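Local coordinates for protein thermoresistant glucokinase (Janibacter sp. HTCC2649, PDB 4EUN) that probably phosphorylates gluconate at the expense of ATP, as a thermoresistant-type gluconokinase of the P-loop kinase fold, at residues A[31-36]-A[106-111]; A[71-76]-A[147-152]; A[82-87]-A[113-118]; A[130-135]-A[157-162]; A[136-141]-A[174-179]. All blocks are in the same frame, centred on the assembly; numbering follows the deposited sequence. Where two conformers were deposited one is given.

Contact 1. Residues A[31-36]-A[106-111]; sequences HVVVMG and ITCSAL
Val33 holds CG1 opposite its backbone N (chi1 173°) and CG2 beside that N, while Ile106 tucks CG1 between its own N and carbonyl carbon (chi1 66°); parallel pairing puts both on one face, where these torsions bring Val33 CG2 to 3.7 Å from Ile106 CG1. They sit on neighbouring parallel strands, 31-35 and 104-108, at the centre of the P-loop kinase sheet. The other valine branch, Val33 CG1, meets Cys108 SG at 3.6 Å. On the same face Met35, modelled in two conformers, in one of them runs straight through chi2 and carries SD over CB of Leu111, which comes from the loop after strand 104-108. The opposite face carries Val34 and Thr107 against helix 42-53; Thr107 OG1 is taken by Glu59. Backbone bonds zip the strands in parallel register: Ile106 N to Val32 O, Val34 N to Ile106 O, then Cys108 N to Val34 O at 2.8 Å and nearly straight (174°). The last rung, Gly36 N to Cys108 O, is longer at 3.2 Å. There strand 31-35 runs into what looks like a Walker A loop, where Gly36 O accepts from Lys42 NZ. Just past the pairing, Ser109 CA lies 3.3 Å from Gly36 O in a CA-H...O contact.

Contact 2. Residues A[71-76]-A[147-152]; sequences TMQRGI and GHFMPA
A Schellman motif ends helix 66-73, and the loop between helices 135-142 and 155-161 packs against this last turn. Gly75 is the residue with positive phi (98°); Gly75 N bonds back to Met72 O and Ile76 N to Thr71 O. Pro151 covers the turn, with CD 3.4 Å from Met72 O, the carbonyl that accepts from Gly75 N, and CG 3.8 Å from Gly75 CA. Beside it Met150, bent at chi2 and chi3, folds its thioether over the helix: SD touches Met72 CB at 3.5 Å, and CE reaches Gln73 CG at 3.6 Å while also lying over one face of the Phe149 ring near its rim. Gln73 crosses both Met150 and Phe149 at about a right angle. Its chain is extended beyond CG, which carries NE2 to Phe149 O, 3.0 Å away, in the carbonyl plane and on a lone pair; the acceptor is also close to the amide plane of Gln73. The same NE2 approaches the Phe149 ring obliquely, 3.3 Å from CD1. Val102 of the second subunit packs on Gln73, and His200 of that subunit on Pro151. Van der Waals packing of Met150 and Pro151, partly against helix carbonyls, surrounds the single directional bond, which probably helps set the loop's position against the helix end.

Contact 3. Residues A[82-87]-A[113-118]; sequences DRWPWL and RTYRDV
Tyr115 is the main bump of this helix-helix contact in the P-loop kinase fold, where helix 113-119 lies beside helix 80-99; the axes of segments 82-87 and 113-118 come within 9.9 Å and cross at -30°. Its ring enters a hollow walled by Arg83, Trp84 and Leu87. On the Trp84 side the edge of Tyr115 is turned toward the indole face, an offset edge-to-face pair with planes at 87° and the centroids of Tyr115 and of the six-membered ring of Trp84 5.5 Å apart. Leu87 CD1 presses on the root of the tyrosine, 3.6 Å from Tyr115 CG. Further out, Arg83 CD lies 3.4 Å from Tyr115 CE2; the arginine chain is extended from CG to NE and runs past the end of the ring. A second bump, Val118, splits its branches: CG1 goes to Leu87 CB, whereas CG2 sits 3.7 Å from Trp84 CZ3. Val118 thus fills the notch between Trp84 and Leu87. Exposed Thr114 puts OG1 at the indole edge, near its plane, close to CH2. Asp80 OD1 hydrogen-bonds Tyr115 OH. From the guanidinium edge, Arg83 NH1 donates to Tyr115 OH at 2.8 Å, tilted 15° from the guanidinium plane.

Contact 4. Residues A[130-135]-A[157-162]; sequences HLDGPA and SQLATL
Leu162, just past the end of helix 155-161, reaches across to strand 127-132 of the P-loop kinase sheet, where His130 and Asp132 wait on one face. The bond from CA to CB points to the strand, and CG follows opposite the backbone N (chi1 -167°). CG itself is already in contact, 3.7 Å from His130 NE2. There the chain forks. CD1 only grazes the imidazole across this contact, and turns to Met35 of the neighbouring strand 31-35; CD2 goes into the angle between the two polar residues, 3.5 Å from His130 NE2 and 3.2 Å from Asp132 OD2, a close packing of methyl on carboxylate oxygen. The methyl approaches the imidazole obliquely, while the leucine and the aspartate reach out to meet each other. Behind the methyl the two polar groups are joined: His130 NE2 donates to Asp132 OD2 at 2.8 Å, reaching the anti side of that oxygen, and Gly133 N donates to Asp132 OD1. The carboxylate is thus gripped at both oxygens, which limits its rotation. One turn earlier on helix 155-161, Leu159 bridges to the start of helix 135-142, with its CD1 3.7 Å from Ala135 CB.

Contact 5. Residues A[136-141]-A[174-179]; sequences EVIKGR and LDLRQP
Val137 and Leu176 run antiparallel past one another, methyl against methyl, with Val137 CG1 3.6 Å from Leu176 CD1. Leu176 CG stands between the backbone N and the carbonyl carbon (chi1 55°), and from there the two methyls part. CD1 takes Val137; CD2 meets Ile138 CG1 at 3.8 Å, the isoleucine crossing the leucine at about a right angle. Leu176 thus fits against Val137 and Ile138, with Arg141 CD farther off. Arg177 crosses Val137 at a similar angle, passing its CG and CD loosely across Val137 CG2. Its guanidinium turns back to Asp175 and grips it side-on: Arg177 NE meets Asp175 OD1 at 3.0 Å through the syn lone pair, and Arg177 NH2 meets Asp175 OD2 at 2.7 Å. Arg177 N also bonds Asp175 OD1, an Asx turn inside the type I turn 175-178. One water joins Arg141 to Leu176, 3.1 Å from Arg141 NH1 and 3.2 Å from Leu176 O. Arg141 NE is held by Gly39 O of the probable Walker A loop, and the Arg141 side chain lies about 5 Å from a bound sulfate. The contact fastens helix 135-142 to the turn that links edge strand 171-175 to helix 180-191, beside strand 127-132, while Leu155 of helix 155-161 packs on Ile138.

Overall arrangement
Contacts 1, 4 and 5 follow one sheet outward: strand 31-35 pairs with 127-132 through Met35 O and Leu131 N (2.8 Å), and 127-132 with 171-175 through His130 O and Leu174 N (2.7 Å). Contact 3 touches contact 1, its Arg116 NH1 lying 3.0 Å from Leu111 O, and meets contact 4 through Thr161; it lies about 26 Å from contact 5, centre to centre, across the chain's middle. Contact 2 stands apart, its nearest atoms about 6 Å from each of the others, packed against the second subunit. A sulfate probably marks the phosphate-binding pocket: Thr107 of contact 1 is about 6 Å from a bound sulfate and Arg141 of contact 5 about 5 Å from one.

Contact 1. Residues A[31-36]-A[106-111]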
# COMPACT_ATOMS: atom_id res chain seq x y z
N HIS A 31 -4.63 -14.15 -6.38
CA HIS A 31 -3.72 -13.58 -5.41
C HIS A 31 -2.37 -13.39 -6.05
O HIS A 31 -1.73 -14.36 -6.46
CB HIS A 31 -3.67 -14.47 -4.17
CG HIS A 31 -5.03 -14.75 -3.62
ND1 HIS A 31 -5.69 -13.86 -2.79
CD2 HIS A 31 -5.91 -15.75 -3.87
CE1 HIS A 31 -6.90 -14.33 -2.53
NE2 HIS A 31 -7.05 -15.47 -3.16
N VAL A 32 -1.96 -12.13 -6.15
CA VAL A 32 -0.77 -11.76 -6.90
C VAL A 32 0.24 -11.18 -5.93
O VAL A 32 -0.11 -10.44 -5.02
CB VAL A 32 -1.11 -10.70 -7.98
CG1 VAL A 32 0.13 -10.34 -8.80
CG2 VAL A 32 -2.22 -11.22 -8.90
N VAL A 33 1.51 -11.54 -6.12
CA VAL A 33 2.60 -10.94 -5.36
C VAL A 33 3.56 -10.28 -6.33
O VAL A 33 4.05 -10.93 -7.25
CB VAL A 33 3.36 -12.00 -4.51
CG1 VAL A 33 4.60 -11.38 -3.87
CG2 VAL A 33 2.43 -12.57 -3.44
N VAL A 34 3.81 -8.98 -6.14
CA VAL A 34 4.82 -8.27 -6.92
C VAL A 34 6.06 -8.29 -6.07
O VAL A 34 6.10 -7.70 -4.99
CB VAL A 34 4.42 -6.81 -7.21
CG1 VAL A 34 5.45 -6.16 -8.14
CG2 VAL A 34 3.01 -6.77 -7.85
N MET A 35 7.10 -8.93 -6.58
CA MET A 35 8.31 -9.16 -5.81
C MET A 35 9.46 -8.42 -6.48
O MET A 35 9.59 -8.44 -7.69
CB MET A 35 8.57 -10.67 -5.74
CG MET A 35 10.01 -11.05 -5.52
SD MET A 35 10.21 -12.85 -5.47
CE MET A 35 9.93 -13.34 -7.17
N GLY A 36 10.27 -7.72 -5.69
CA GLY A 36 11.44 -7.05 -6.22
C GLY A 36 12.08 -6.24 -5.12
O GLY A 36 11.44 -5.98 -4.11
N ILE A 106 -0.22 -7.93 -3.48
CA ILE A 106 0.66 -7.36 -2.47
C ILE A 106 2.05 -7.13 -3.05
O ILE A 106 2.49 -7.87 -3.93
CB ILE A 106 0.77 -8.25 -1.21
CG1 ILE A 106 1.46 -9.56 -1.51
CG2 ILE A 106 -0.62 -8.49 -0.60
CD1 ILE A 106 1.60 -10.45 -0.28
N THR A 107 2.74 -6.11 -2.54
CA THR A 107 4.14 -5.91 -2.90
C THR A 107 5.02 -6.53 -1.84
O THR A 107 4.78 -6.31 -0.66
CB THR A 107 4.46 -4.42 -2.99
OG1 THR A 107 3.98 -3.77 -1.81
CG2 THR A 107 3.77 -3.80 -4.19
N CYS A 108 6.03 -7.29 -2.26
CA CYS A 108 7.03 -7.85 -1.35
C CYS A 108 8.43 -7.48 -1.80
O CYS A 108 8.69 -7.35 -2.99
CB CYS A 108 6.96 -9.38 -1.36
SG CYS A 108 5.50 -10.08 -0.60
N SER A 109 9.35 -7.35 -0.84
CA SER A 109 10.77 -7.24 -1.16
C SER A 109 11.30 -8.60 -1.65
O SER A 109 10.52 -9.46 -2.06
CB SER A 109 11.55 -6.76 0.06
OG SER A 109 11.17 -7.49 1.20
N ALA A 110 12.62 -8.79 -1.62
CA ALA A 110 13.22 -9.99 -2.19
C ALA A 110 12.74 -11.26 -1.49
O ALA A 110 12.67 -11.31 -0.26
CB ALA A 110 14.71 -9.91 -2.13
N LEU A 111 12.42 -12.28 -2.27
CA LEU A 111 12.02 -13.55 -1.69
C LEU A 111 12.84 -14.71 -2.23
O LEU A 111 13.13 -14.78 -3.44
CB LEU A 111 10.57 -13.83 -2.01
CG LEU A 111 9.55 -12.78 -1.60
CD1 LEU A 111 8.20 -13.13 -2.21
CD2 LEU A 111 9.47 -12.71 -0.10

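Contact 2. Residues A[71-76]-A[147-152]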
# COMPACT_ATOMS: atom_id res chain seq x y z
N THR A 71 15.34 -2.66 12.32
CA THR A 71 16.59 -3.41 12.13
C THR A 71 17.08 -3.24 10.70
O THR A 71 18.26 -2.95 10.47
CB THR A 71 16.38 -4.90 12.45
OG1 THR A 71 16.05 -5.04 13.84
CG2 THR A 71 17.64 -5.70 12.17
N MET A 72 16.18 -3.39 9.74
CA MET A 72 16.54 -3.20 8.34
C MET A 72 16.91 -1.76 8.05
O MET A 72 17.82 -1.50 7.26
CB MET A 72 15.41 -3.65 7.41
CG MET A 72 15.18 -5.12 7.45
SD MET A 72 13.98 -5.62 6.19
CE MET A 72 12.45 -5.10 6.97
N GLN A 73 16.24 -0.81 8.69
CA GLN A 73 16.56 0.59 8.44
C GLN A 73 17.97 0.97 8.90
O GLN A 73 18.53 1.96 8.42
CB GLN A 73 15.52 1.52 9.06
CG GLN A 73 14.21 1.52 8.29
CD GLN A 73 13.22 2.49 8.87
OE1 GLN A 73 13.10 2.61 10.09
NE2 GLN A 73 12.51 3.20 8.00
N ARG A 74 18.52 0.22 9.85
CA ARG A 74 19.90 0.45 10.27
C ARG A 74 20.90 -0.25 9.36
O ARG A 74 22.11 -0.10 9.53
CB ARG A 74 20.12 0.04 11.74
CG ARG A 74 19.32 0.89 12.71
CD ARG A 74 19.77 0.75 14.16
NE ARG A 74 19.84 -0.65 14.58
CZ ARG A 74 18.79 -1.37 14.97
NH1 ARG A 74 17.58 -0.83 15.00
NH2 ARG A 74 18.96 -2.63 15.34
N GLY A 75 20.39 -1.02 8.40
CA GLY A 75 21.23 -1.68 7.41
C GLY A 75 21.54 -3.13 7.71
O GLY A 75 22.44 -3.72 7.09
N ILE A 76 20.81 -3.71 8.66
CA ILE A 76 21.05 -5.11 9.02
C ILE A 76 20.05 -5.98 8.29
O ILE A 76 18.84 -5.81 8.46
CB ILE A 76 20.86 -5.35 10.52
CG1 ILE A 76 21.81 -4.50 11.35
CG2 ILE A 76 21.00 -6.82 10.84
CD1 ILE A 76 21.09 -3.52 12.20
N GLY A 147 14.29 11.00 -0.00
CA GLY A 147 14.11 10.12 1.13
C GLY A 147 14.25 8.67 0.74
O GLY A 147 13.97 8.30 -0.40
N HIS A 148 14.70 7.85 1.68
CA HIS A 148 14.64 6.41 1.50
C HIS A 148 14.09 5.75 2.75
O HIS A 148 14.50 6.06 3.87
CB HIS A 148 16.01 5.84 1.13
CG HIS A 148 16.53 6.33 -0.18
ND1 HIS A 148 17.61 7.18 -0.28
CD2 HIS A 148 16.10 6.11 -1.45
CE1 HIS A 148 17.83 7.45 -1.56
NE2 HIS A 148 16.93 6.82 -2.28
N PHE A 149 13.15 4.84 2.54
CA PHE A 149 12.59 4.06 3.62
C PHE A 149 13.64 3.05 4.10
O PHE A 149 13.77 2.79 5.30
CB PHE A 149 11.31 3.38 3.11
CG PHE A 149 10.72 2.42 4.07
CD1 PHE A 149 10.45 2.80 5.39
CD2 PHE A 149 10.41 1.13 3.67
CE1 PHE A 149 9.91 1.89 6.28
CE2 PHE A 149 9.85 0.22 4.55
CZ PHE A 149 9.60 0.60 5.86
N MET A 150 14.40 2.50 3.16
CA MET A 150 15.46 1.54 3.47
C MET A 150 16.80 2.03 2.95
O MET A 150 16.86 2.71 1.92
CB MET A 150 15.13 0.18 2.85
CG MET A 150 13.96 -0.52 3.51
SD MET A 150 14.44 -1.09 5.15
CE MET A 150 12.89 -0.99 6.04
N PRO A 151 17.89 1.68 3.64
CA PRO A 151 19.20 2.19 3.22
C PRO A 151 19.68 1.53 1.94
O PRO A 151 19.39 0.36 1.71
CB PRO A 151 20.13 1.80 4.38
CG PRO A 151 19.40 0.71 5.12
CD PRO A 151 17.94 0.99 4.94
N ALA A 152 20.38 2.29 1.11
CA ALA A 152 20.93 1.79 -0.13
C ALA A 152 21.85 0.59 0.08
O ALA A 152 21.99 -0.25 -0.81
CB ALA A 152 21.67 2.90 -0.86

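Contact 3. Residues A[82-87]-A[113-118]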
# COMPACT_ATOMS: atom_id res chain seq x y z
N ASP A 82 13.91 -14.52 11.03
CA ASP A 82 13.20 -13.25 11.22
C ASP A 82 11.98 -13.19 10.33
O ASP A 82 10.97 -12.57 10.68
CB ASP A 82 14.10 -12.06 10.85
CG ASP A 82 15.29 -11.92 11.78
OD1 ASP A 82 15.16 -12.23 12.98
OD2 ASP A 82 16.35 -11.48 11.29
N ARG A 83 12.07 -13.84 9.17
CA ARG A 83 11.06 -13.68 8.13
C ARG A 83 9.91 -14.67 8.18
O ARG A 83 8.83 -14.37 7.65
CB ARG A 83 11.69 -13.70 6.73
CG ARG A 83 12.57 -12.49 6.42
CD ARG A 83 13.22 -12.63 5.06
NE ARG A 83 14.08 -11.49 4.73
CZ ARG A 83 15.36 -11.58 4.37
NH1 ARG A 83 15.95 -12.76 4.29
NH2 ARG A 83 16.05 -10.48 4.10
N TRP A 84 10.11 -15.84 8.79
CA TRP A 84 9.05 -16.86 8.78
C TRP A 84 7.71 -16.37 9.35
O TRP A 84 6.68 -16.59 8.71
CB TRP A 84 9.47 -18.18 9.47
CG TRP A 84 10.66 -18.90 8.88
CD1 TRP A 84 11.75 -19.35 9.56
CD2 TRP A 84 10.86 -19.28 7.50
NE1 TRP A 84 12.63 -19.98 8.70
CE2 TRP A 84 12.10 -19.95 7.43
CE3 TRP A 84 10.12 -19.11 6.32
CZ2 TRP A 84 12.62 -20.44 6.24
CZ3 TRP A 84 10.64 -19.62 5.14
CH2 TRP A 84 11.87 -20.27 5.10
N PRO A 85 7.70 -15.71 10.53
CA PRO A 85 6.39 -15.27 11.04
C PRO A 85 5.73 -14.24 10.14
O PRO A 85 4.50 -14.27 10.00
CB PRO A 85 6.73 -14.66 12.41
CG PRO A 85 8.01 -15.34 12.82
CD PRO A 85 8.76 -15.50 11.53
N TRP A 86 6.52 -13.38 9.52
CA TRP A 86 6.04 -12.38 8.57
C TRP A 86 5.40 -13.04 7.34
O TRP A 86 4.28 -12.70 6.96
CB TRP A 86 7.20 -11.47 8.17
CG TRP A 86 6.94 -10.54 7.01
CD1 TRP A 86 6.03 -9.53 6.95
CD2 TRP A 86 7.66 -10.50 5.76
NE1 TRP A 86 6.11 -8.88 5.75
CE2 TRP A 86 7.10 -9.46 4.99
CE3 TRP A 86 8.70 -11.26 5.22
CZ2 TRP A 86 7.56 -9.14 3.71
CZ3 TRP A 86 9.16 -10.95 3.95
CH2 TRP A 86 8.59 -9.90 3.20
N LEU A 87 6.11 -13.98 6.74
CA LEU A 87 5.59 -14.72 5.60
C LEU A 87 4.31 -15.49 5.95
O LEU A 87 3.38 -15.54 5.14
CB LEU A 87 6.67 -15.68 5.09
CG LEU A 87 7.86 -14.94 4.51
CD1 LEU A 87 9.04 -15.89 4.44
CD2 LEU A 87 7.56 -14.42 3.11
N ARG A 113 12.96 -18.87 -2.88
CA ARG A 113 11.99 -19.90 -3.24
C ARG A 113 11.23 -20.44 -2.03
O ARG A 113 10.00 -20.55 -2.06
CB ARG A 113 12.69 -21.06 -3.95
CG ARG A 113 11.86 -22.34 -4.00
CD ARG A 113 10.76 -22.20 -5.02
NE ARG A 113 9.71 -23.21 -4.87
CZ ARG A 113 9.39 -24.10 -5.80
NH1 ARG A 113 10.05 -24.13 -6.95
NH2 ARG A 113 8.41 -24.96 -5.58
N THR A 114 11.95 -20.79 -0.97
CA THR A 114 11.31 -21.27 0.26
C THR A 114 10.31 -20.27 0.85
O THR A 114 9.32 -20.67 1.47
CB THR A 114 12.32 -21.63 1.35
OG1 THR A 114 13.17 -20.50 1.60
CG2 THR A 114 13.17 -22.82 0.93
N TYR A 115 10.58 -18.97 0.70
CA TYR A 115 9.65 -17.95 1.18
C TYR A 115 8.36 -18.00 0.37
O TYR A 115 7.26 -17.86 0.92
CB TYR A 115 10.23 -16.53 1.06
CG TYR A 115 11.49 -16.25 1.85
CD1 TYR A 115 12.04 -17.20 2.71
CD2 TYR A 115 12.13 -15.03 1.72
CE1 TYR A 115 13.21 -16.93 3.41
CE2 TYR A 115 13.29 -14.76 2.41
CZ TYR A 115 13.82 -15.70 3.26
OH TYR A 115 14.99 -15.42 3.97
N ARG A 116 8.51 -18.14 -0.95
CA ARG A 116 7.34 -18.24 -1.82
C ARG A 116 6.54 -19.49 -1.50
O ARG A 116 5.31 -19.46 -1.60
CB ARG A 116 7.75 -18.15 -3.30
CG ARG A 116 8.47 -16.83 -3.61
CD ARG A 116 8.69 -16.60 -5.10
NE ARG A 116 9.61 -17.55 -5.73
CZ ARG A 116 10.91 -17.35 -5.92
NH1 ARG A 116 11.50 -16.24 -5.48
NH2 ARG A 116 11.64 -18.27 -6.53
N ASP A 117 7.21 -20.58 -1.12
CA ASP A 117 6.50 -21.79 -0.67
C ASP A 117 5.57 -21.49 0.51
O ASP A 117 4.42 -21.96 0.54
CB ASP A 117 7.49 -22.89 -0.27
CG ASP A 117 8.26 -23.47 -1.45
OD1 ASP A 117 7.80 -23.35 -2.60
OD2 ASP A 117 9.33 -24.08 -1.21
N VAL A 118 6.05 -20.70 1.47
CA VAL A 118 5.24 -20.34 2.62
C VAL A 118 4.03 -19.49 2.22
O VAL A 118 2.91 -19.73 2.68
CB VAL A 118 6.06 -19.59 3.69
CG1 VAL A 118 5.18 -19.13 4.84
CG2 VAL A 118 7.18 -20.48 4.21

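Contact 4. Residues A[130-135]-A[157-162]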
# COMPACT_ATOMS: atom_id res chain seq x y z
N HIS A 130 7.72 -10.70 -10.98
CA HIS A 130 9.07 -10.45 -10.50
C HIS A 130 9.66 -9.23 -11.20
O HIS A 130 10.05 -9.30 -12.37
CB HIS A 130 9.93 -11.70 -10.74
CG HIS A 130 11.38 -11.52 -10.41
ND1 HIS A 130 12.33 -12.43 -10.83
CD2 HIS A 130 12.04 -10.57 -9.71
CE1 HIS A 130 13.52 -12.03 -10.41
NE2 HIS A 130 13.38 -10.91 -9.73
N LEU A 131 9.69 -8.10 -10.49
CA LEU A 131 10.15 -6.84 -11.05
C LEU A 131 11.64 -6.70 -10.75
O LEU A 131 12.05 -6.70 -9.58
CB LEU A 131 9.37 -5.68 -10.42
CG LEU A 131 9.55 -4.26 -10.96
CD1 LEU A 131 9.05 -4.14 -12.39
CD2 LEU A 131 8.77 -3.32 -10.07
N ASP A 132 12.45 -6.61 -11.79
CA ASP A 132 13.88 -6.64 -11.57
C ASP A 132 14.65 -6.08 -12.75
O ASP A 132 14.09 -5.81 -13.81
CB ASP A 132 14.30 -8.07 -11.28
CG ASP A 132 15.45 -8.15 -10.31
OD1 ASP A 132 16.19 -7.16 -10.16
OD2 ASP A 132 15.62 -9.21 -9.68
N GLY A 133 15.95 -5.90 -12.55
CA GLY A 133 16.80 -5.36 -13.58
C GLY A 133 18.21 -5.26 -13.06
O GLY A 133 18.50 -5.71 -11.95
N PRO A 134 19.11 -4.70 -13.87
CA PRO A 134 20.51 -4.58 -13.45
C PRO A 134 20.64 -3.72 -12.19
O PRO A 134 19.97 -2.70 -12.06
CB PRO A 134 21.17 -3.86 -14.63
CG PRO A 134 20.27 -4.14 -15.79
CD PRO A 134 18.88 -4.15 -15.21
N ALA A 135 21.51 -4.14 -11.28
CA ALA A 135 21.76 -3.38 -10.06
C ALA A 135 22.06 -1.90 -10.30
O ALA A 135 21.61 -1.04 -9.53
CB ALA A 135 22.90 -4.02 -9.26
N SER A 157 22.57 -7.30 -0.36
CA SER A 157 21.99 -8.45 0.33
C SER A 157 20.63 -8.84 -0.24
O SER A 157 20.29 -10.03 -0.29
CB SER A 157 21.89 -8.21 1.84
OG SER A 157 20.95 -7.19 2.14
N GLN A 158 19.85 -7.85 -0.65
CA GLN A 158 18.55 -8.12 -1.24
C GLN A 158 18.69 -8.84 -2.58
O GLN A 158 17.95 -9.78 -2.87
CB GLN A 158 17.75 -6.82 -1.39
CG GLN A 158 17.13 -6.34 -0.10
CD GLN A 158 15.76 -6.96 0.11
OE1 GLN A 158 14.85 -6.73 -0.67
NE2 GLN A 158 15.63 -7.79 1.15
N LEU A 159 19.66 -8.42 -3.39
CA LEU A 159 19.86 -9.04 -4.69
C LEU A 159 20.35 -10.47 -4.52
O LEU A 159 20.11 -11.32 -5.37
CB LEU A 159 20.82 -8.22 -5.55
CG LEU A 159 20.30 -6.84 -5.94
CD1 LEU A 159 21.41 -6.05 -6.61
CD2 LEU A 159 19.10 -6.95 -6.86
N ALA A 160 21.02 -10.74 -3.40
CA ALA A 160 21.44 -12.10 -3.08
C ALA A 160 20.26 -12.98 -2.62
O ALA A 160 20.27 -14.19 -2.82
CB ALA A 160 22.53 -12.09 -2.03
N THR A 161 19.25 -12.35 -2.01
CA THR A 161 18.09 -13.06 -1.46
C THR A 161 17.05 -13.38 -2.53
O THR A 161 16.31 -14.37 -2.42
CB THR A 161 17.44 -12.21 -0.33
OG1 THR A 161 18.38 -12.03 0.74
CG2 THR A 161 16.17 -12.86 0.22
N LEU A 162 17.01 -12.55 -3.56
CA LEU A 162 16.02 -12.66 -4.63
C LEU A 162 16.35 -13.82 -5.56
O LEU A 162 17.15 -13.68 -6.49
CB LEU A 162 15.97 -11.33 -5.40
CG LEU A 162 14.82 -11.10 -6.37
CD1 LEU A 162 13.57 -11.58 -5.74
CD2 LEU A 162 14.66 -9.64 -6.71

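Contact 5. Residues A[136-141]-A[174-179]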
# COMPACT_ATOMS: atom_id res chain seq x y z
N GLU A 136 22.79 -1.59 -11.36
CA GLU A 136 23.18 -0.21 -11.64
C GLU A 136 21.97 0.67 -11.96
O GLU A 136 21.96 1.86 -11.63
CB GLU A 136 24.22 -0.15 -12.76
CG GLU A 136 24.76 1.25 -13.04
CD GLU A 136 25.41 1.89 -11.82
OE1 GLU A 136 25.40 3.14 -11.73
OE2 GLU A 136 25.94 1.16 -10.95
N VAL A 137 20.96 0.09 -12.59
CA VAL A 137 19.74 0.83 -12.91
C VAL A 137 18.93 1.07 -11.65
O VAL A 137 18.36 2.15 -11.45
CB VAL A 137 18.87 0.09 -13.95
CG1 VAL A 137 17.55 0.86 -14.21
CG2 VAL A 137 19.64 -0.08 -15.25
N ILE A 138 18.87 0.05 -10.80
CA ILE A 138 18.18 0.17 -9.51
C ILE A 138 18.83 1.27 -8.67
O ILE A 138 18.14 2.13 -8.13
CB ILE A 138 18.17 -1.17 -8.74
CG1 ILE A 138 17.39 -2.21 -9.54
CG2 ILE A 138 17.53 -0.98 -7.36
CD1 ILE A 138 17.52 -3.64 -9.03
N LYS A 139 20.16 1.24 -8.58
CA LYS A 139 20.89 2.27 -7.83
C LYS A 139 20.65 3.67 -8.38
O LYS A 139 20.56 4.63 -7.61
CB LYS A 139 22.39 1.96 -7.82
CG LYS A 139 22.76 0.81 -6.90
CD LYS A 139 24.27 0.64 -6.72
CE LYS A 139 24.87 -0.16 -7.86
NZ LYS A 139 26.19 -0.77 -7.51
N GLY A 140 20.56 3.79 -9.70
CA GLY A 140 20.29 5.07 -10.33
C GLY A 140 18.90 5.58 -10.00
O GLY A 140 18.70 6.79 -9.84
N ARG A 141 17.93 4.67 -9.92
CA ARG A 141 16.56 5.06 -9.55
C ARG A 141 16.55 5.63 -8.13
O ARG A 141 15.95 6.68 -7.88
CB ARG A 141 15.61 3.85 -9.63
CG ARG A 141 15.29 3.40 -11.06
CD ARG A 141 14.46 2.10 -11.07
NE ARG A 141 13.17 2.26 -10.40
CZ ARG A 141 12.05 2.63 -11.02
NH1 ARG A 141 12.06 2.87 -12.32
NH2 ARG A 141 10.92 2.76 -10.33
N LEU A 174 9.34 -8.97 -14.98
CA LEU A 174 9.08 -7.64 -15.54
C LEU A 174 10.38 -6.84 -15.46
O LEU A 174 10.87 -6.54 -14.35
CB LEU A 174 7.98 -6.93 -14.75
CG LEU A 174 6.59 -7.59 -14.61
CD1 LEU A 174 5.67 -6.81 -13.68
CD2 LEU A 174 5.95 -7.78 -15.98
N ASP A 175 10.94 -6.49 -16.61
CA ASP A 175 12.20 -5.74 -16.66
C ASP A 175 11.93 -4.28 -16.34
O ASP A 175 11.26 -3.59 -17.11
CB ASP A 175 12.84 -5.89 -18.05
CG ASP A 175 14.23 -5.31 -18.12
OD1 ASP A 175 14.55 -4.35 -17.38
OD2 ASP A 175 15.03 -5.82 -18.94
N LEU A 176 12.46 -3.81 -15.21
CA LEU A 176 12.13 -2.47 -14.70
C LEU A 176 12.72 -1.34 -15.55
O LEU A 176 12.46 -0.16 -15.29
CB LEU A 176 12.55 -2.31 -13.24
CG LEU A 176 14.00 -2.60 -12.82
CD1 LEU A 176 14.95 -1.46 -13.17
CD2 LEU A 176 14.05 -2.88 -11.33
N ARG A 177 13.52 -1.70 -16.54
CA ARG A 177 14.02 -0.71 -17.49
C ARG A 177 12.91 -0.27 -18.44
O ARG A 177 13.03 0.76 -19.10
CB ARG A 177 15.21 -1.27 -18.27
CG ARG A 177 16.45 -1.39 -17.43
CD ARG A 177 17.56 -2.12 -18.15
NE ARG A 177 17.26 -3.54 -18.29
CZ ARG A 177 18.12 -4.45 -18.76
NH1 ARG A 177 19.33 -4.08 -19.12
NH2 ARG A 177 17.76 -5.72 -18.85
N GLN A 178 11.84 -1.06 -18.52
CA GLN A 178 10.72 -0.73 -19.41
C GLN A 178 9.77 0.23 -18.72
O GLN A 178 9.71 0.28 -17.49
CB GLN A 178 9.99 -2.00 -19.87
CG GLN A 178 10.85 -2.88 -20.78
CD GLN A 178 10.23 -4.23 -21.09
OE1 GLN A 178 9.05 -4.47 -20.81
NE2 GLN A 178 11.02 -5.13 -21.67
N PRO A 179 9.04 1.02 -19.52
CA PRO A 179 8.10 1.94 -18.86
C PRO A 179 6.99 1.18 -18.13
O PRO A 179 6.50 0.16 -18.64
CB PRO A 179 7.55 2.79 -20.01
CG PRO A 179 7.86 2.03 -21.26
CD PRO A 179 9.08 1.21 -20.98
O HOH W 1 14.00 2.62 -14.67